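PDB 2RET: EpsJ from Vibrio vulnificus, which is a pseudopilin of the type 2 secretion system that pairs with EpsI and probably forms part of the periplasmic pseudopilus. Local coordinates for the interface of chains C and A and the interface of chains A and B. Residues are numbered along the deposited sequence; one frame, centred on the assembly and turned at random. Chains: chain A/B, EpsJ; chain C, Pseudopilin EpsI.

Contact 1: the interface of chains C and A. Residues chain C 15-16, 19, 44; chain A 18, 21, 25, 158, 161.
The ring of C:Phe16 meets the ring of A:Tyr158 edge-to-face, the two planes turned 67° apart and their centroids 5.1 Å from each other. The phenylalanine supplies the edge: its CZ corner stands over one face of the tyrosine, toward the rim, with CZ 3.6 Å from A:Tyr158 CD1. In the plane of the phenylalanine ring, its edge meets the selenium of C:Met19 as well as CE1 of the tyrosine. CE1 of C:Phe16 reaches A:Leu21 CD2 at 3.9 Å, where the two side chains cross at about a right angle. The outer edge of the ring thus points into the angle between A:Leu21 and A:Tyr158.

Two selenomethionines flank the ring. C:Met15 has CG anti to its backbone N (chi1 179°) and runs out straight before bending at chi3 (-20°); that bend lays the methyl CE against A:Leu18, 3.3 Å from CD2, a tight fit as the two chains slide past each other in opposite directions. Its selenium rests near A:Leu21. C:Met19, also bent at chi3, turns its methyl CE toward chain A, where it touches A:Ile161 CD1 at 3.7 Å. The same CE meets A:Leu25 CD2 at 3.9 Å. C:Leu44 adds a marginal contact through CD2 to A:Ile161 CG2. The contacts described are between apolar side chains, the methyl and selenium ends of two selenomethionines fitted among branched ones.

In the fold, C:Met15, C:Phe16 and C:Met19 project from helix 8-30 of EpsI toward helix 10-32 of EpsJ, which carries A:Leu18, A:Leu21 and A:Leu25. A:Ile161 comes from strand 159-166 and A:Tyr158 from the loop just ahead of it, while C:Leu44 ends strand 38-44: a helix-to-helix seam closed along one flank by sheet residues.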
loop_
_atom_site.group_PDB
_atom_site.type_symbol
_atom_site.label_atom_id
_atom_site.label_comp_id
_atom_site.label_asym_id
_atom_site.label_seq_id
_atom_site.Cartn_x
_atom_site.Cartn_y
_atom_site.Cartn_z
HETATM N N MSE C 15 2.008 -2.790 -34.252
HETATM C CA MSE C 15 2.674 -1.958 -33.299
HETATM C C MSE C 15 2.034 -0.567 -33.220
HETATM O O MSE C 15 1.808 -0.046 -32.140
HETATM C CB MSE C 15 4.140 -1.836 -33.718
HETATM C CG MSE C 15 4.972 -0.972 -32.809
HETATM SE SE MSE C 15 6.855 -1.013 -33.305
HETATM C CE MSE C 15 6.971 -2.685 -34.366
ATOM N N PHE C 16 1.749 0.010 -34.362
ATOM C CA PHE C 16 1.143 1.314 -34.404
ATOM C C PHE C 16 -0.316 1.328 -33.951
ATOM O O PHE C 16 -0.683 2.245 -33.222
ATOM C CB PHE C 16 1.291 1.936 -35.780
ATOM C CG PHE C 16 2.729 2.130 -36.209
ATOM C CD1 PHE C 16 3.708 2.529 -35.303
ATOM C CD2 PHE C 16 3.099 1.939 -37.539
ATOM C CE1 PHE C 16 5.013 2.695 -35.704
ATOM C CE2 PHE C 16 4.407 2.127 -37.945
ATOM C CZ PHE C 16 5.363 2.500 -37.041
HETATM N N MSE C 19 -0.155 1.184 -30.225
HETATM C CA MSE C 19 0.137 2.500 -29.718
HETATM C C MSE C 19 -1.123 3.358 -29.543
HETATM O O MSE C 19 -1.300 3.955 -28.513
HETATM C CB MSE C 19 1.134 3.218 -30.612
HETATM C CG MSE C 19 2.559 2.709 -30.479
HETATM SE SE MSE C 19 3.824 3.777 -31.511
HETATM C CE MSE C 19 4.021 5.361 -30.347
ATOM N N LEU C 44 -1.272 8.518 -36.644
ATOM C CA LEU C 44 -0.046 8.007 -36.072
ATOM C C LEU C 44 0.707 7.296 -37.164
ATOM O O LEU C 44 0.110 6.462 -37.855
ATOM C CB LEU C 44 -0.337 7.048 -34.902
ATOM C CG LEU C 44 0.814 6.635 -33.970
ATOM C CD1 LEU C 44 0.405 6.588 -32.489
ATOM C CD2 LEU C 44 1.394 5.346 -34.378
ATOM N N LEU A 18 12.102 -1.756 -36.827
ATOM C CA LEU A 18 10.917 -1.964 -35.997
ATOM C C LEU A 18 11.264 -2.557 -34.648
ATOM O O LEU A 18 10.602 -2.260 -33.676
ATOM C CB LEU A 18 9.890 -2.894 -36.665
ATOM C CG LEU A 18 8.851 -2.306 -37.615
ATOM C CD1 LEU A 18 7.896 -3.435 -38.025
ATOM C CD2 LEU A 18 8.092 -1.116 -37.032
ATOM N N LEU A 21 12.618 0.266 -32.529
ATOM C CA LEU A 21 11.497 1.064 -32.060
ATOM C C LEU A 21 10.739 0.406 -30.934
ATOM O O LEU A 21 10.379 1.036 -29.984
ATOM C CB LEU A 21 10.539 1.314 -33.217
ATOM C CG LEU A 21 9.337 2.217 -32.972
ATOM C CD1 LEU A 21 9.734 3.489 -32.156
ATOM C CD2 LEU A 21 8.666 2.578 -34.322
ATOM N N LEU A 25 10.250 1.952 -27.144
ATOM C CA LEU A 25 8.926 2.158 -26.559
ATOM C C LEU A 25 8.817 1.483 -25.211
ATOM O O LEU A 25 8.133 1.984 -24.313
ATOM C CB LEU A 25 7.820 1.623 -27.485
ATOM C CG LEU A 25 7.488 2.406 -28.774
ATOM C CD1 LEU A 25 6.444 1.679 -29.572
ATOM C CD2 LEU A 25 7.022 3.804 -28.465
ATOM N N TYR A 158 9.054 7.089 -40.235
ATOM C CA TYR A 158 7.635 6.884 -39.884
ATOM C C TYR A 158 6.817 8.173 -39.654
ATOM O O TYR A 158 5.584 8.123 -39.645
ATOM C CB TYR A 158 7.560 5.946 -38.675
ATOM C CG TYR A 158 7.936 4.528 -39.048
ATOM C CD1 TYR A 158 7.116 3.782 -39.875
ATOM C CD2 TYR A 158 9.099 3.934 -38.582
ATOM C CE1 TYR A 158 7.435 2.494 -40.231
ATOM C CE2 TYR A 158 9.436 2.615 -38.936
ATOM C CZ TYR A 158 8.592 1.907 -39.756
ATOM O OH TYR A 158 8.883 0.591 -40.139
ATOM N N ILE A 161 4.872 9.898 -34.183
ATOM C CA ILE A 161 4.185 8.904 -33.337
ATOM C C ILE A 161 4.164 9.493 -31.907
ATOM O O ILE A 161 5.087 10.192 -31.515
ATOM C CB ILE A 161 4.883 7.517 -33.389
ATOM C CG1 ILE A 161 6.316 7.576 -32.806
ATOM C CG2 ILE A 161 5.010 7.034 -34.804
ATOM C CD1 ILE A 161 6.974 6.218 -32.478
#

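Contact 2: the interface of chains A and B. Residues chain A 22-23, 26; chain B 101, 114.
A:Val26 sets both methyls on the indole of B:Trp101, the two side chains sliding past each other in opposite directions. CG2 lies over the six-membered ring, 3.5 Å from its centroid. CG1 lies over the five-membered ring, 3.8 Å from that centroid; both are CH-pi contacts. Each methyl thus takes one ring of the bicycle, and the valine spreads across the face instead of touching an edge. CG1 is anti to the backbone N (chi1 167°) and CG2 anti to the carbonyl carbon, a rotation that presents the pair together to the flat indole.

Beside it, B:Val114 reaches the same helix with its two branches divided. CG1 packs on the aliphatic stem of A:Arg23, 3.4 Å from CG, well back from the guanidinium group. CG2 lies beside A:Gln22 and is 3.8 Å from the amide carbon CD; the still shorter approach of the amide nitrogen is doubtful in detail. The glutamine chain is extended beyond CG, bringing the amide alongside the valine methyl.

Behind these contacts, helix 10-32 of chain A spaces the three residues: A:Gln22 and A:Val26 are a turn apart and A:Arg23 is next to the glutamine. On the other side, B:Trp101 comes from strand 96-102, its indole held out from the strand with a face toward A:Val26, while B:Val114 begins strand 114-120. Helix thus docks on sheet.

This patch joins two copies of EpsJ across a two-fold axis, and its twin lies on the same interface with the chains exchanged. It contributes to the contact between the two copies in the crystal; whether EpsJ also pairs this way in the pseudopilus cannot be settled from the crystal contact.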
loop_
_atom_site.group_PDB
_atom_site.type_symbol
_atom_site.label_atom_id
_atom_site.label_comp_id
_atom_site.label_asym_id
_atom_site.label_seq_id
_atom_site.Cartn_x
_atom_site.Cartn_y
_atom_site.Cartn_z
ATOM N N GLN A 22 10.477 -0.879 -31.058
ATOM C CA GLN A 22 9.877 -1.655 -29.962
ATOM C C GLN A 22 10.697 -1.503 -28.676
ATOM O O GLN A 22 10.145 -1.278 -27.623
ATOM C CB GLN A 22 9.799 -3.133 -30.374
ATOM C CG GLN A 22 8.553 -3.902 -29.990
ATOM C CD GLN A 22 8.508 -5.305 -30.669
ATOM O OE1 GLN A 22 8.788 -5.451 -31.879
ATOM N NE2 GLN A 22 8.144 -6.335 -29.887
ATOM N N ARG A 23 12.020 -1.644 -28.779
ATOM C CA ARG A 23 12.914 -1.442 -27.647
ATOM C C ARG A 23 12.816 -0.068 -27.018
ATOM O O ARG A 23 12.767 0.045 -25.802
ATOM C CB ARG A 23 14.372 -1.734 -28.012
ATOM C CG ARG A 23 14.705 -3.185 -27.947
ATOM C CD ARG A 23 16.189 -3.418 -27.925
ATOM N NE ARG A 23 16.810 -2.819 -29.080
ATOM C CZ ARG A 23 16.909 -3.398 -30.274
ATOM N NH1 ARG A 23 16.437 -4.628 -30.507
ATOM N NH2 ARG A 23 17.484 -2.728 -31.252
ATOM N N VAL A 26 9.448 0.316 -25.086
ATOM C CA VAL A 26 9.485 -0.395 -23.811
ATOM C C VAL A 26 10.179 0.441 -22.754
ATOM O O VAL A 26 9.673 0.600 -21.665
ATOM C CB VAL A 26 10.137 -1.826 -23.944
ATOM C CG1 VAL A 26 10.485 -2.452 -22.563
ATOM C CG2 VAL A 26 9.225 -2.728 -24.718
ATOM N N TRP B 101 12.634 -9.545 -23.437
ATOM C CA TRP B 101 11.488 -8.938 -22.782
ATOM C C TRP B 101 10.201 -9.403 -23.441
ATOM O O TRP B 101 10.124 -9.535 -24.659
ATOM C CB TRP B 101 11.615 -7.398 -22.797
ATOM C CG TRP B 101 10.510 -6.662 -22.153
ATOM C CD1 TRP B 101 10.415 -6.285 -20.848
ATOM C CD2 TRP B 101 9.317 -6.198 -22.792
ATOM N NE1 TRP B 101 9.234 -5.598 -20.637
ATOM C CE2 TRP B 101 8.544 -5.540 -21.814
ATOM C CE3 TRP B 101 8.836 -6.270 -24.091
ATOM C CZ2 TRP B 101 7.328 -4.961 -22.101
ATOM C CZ3 TRP B 101 7.617 -5.713 -24.370
ATOM C CH2 TRP B 101 6.873 -5.067 -23.376
ATOM N N VAL B 114 11.427 -9.272 -27.099
ATOM C CA VAL B 114 12.171 -8.072 -27.535
ATOM C C VAL B 114 13.596 -8.228 -26.974
ATOM O O VAL B 114 13.820 -8.243 -25.759
ATOM C CB VAL B 114 11.498 -6.744 -27.031
ATOM C CG1 VAL B 114 12.295 -5.525 -27.452
ATOM C CG2 VAL B 114 10.047 -6.632 -27.517
#

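Contact 1 and contact 2 lie about 12 Å apart, measured between the centres of their C-alpha atoms, and they share helix 10-32 of chain A. A:Leu18, A:Leu21 and A:Leu25 turn toward EpsI in contact 1, whereas A:Gln22, A:Arg23 and A:Val26 turn toward the second EpsJ in contact 2. Neighbours in sequence thus serve different partners, and two neighbouring flanks of one helix meet different chains. The heterodimer and the EpsJ pair can therefore exist at once, as they do in the deposited assembly of four EpsJ and four EpsI chains. Contact 1 belongs to the EpsI–EpsJ complex; contact 2 may reflect crystal packing.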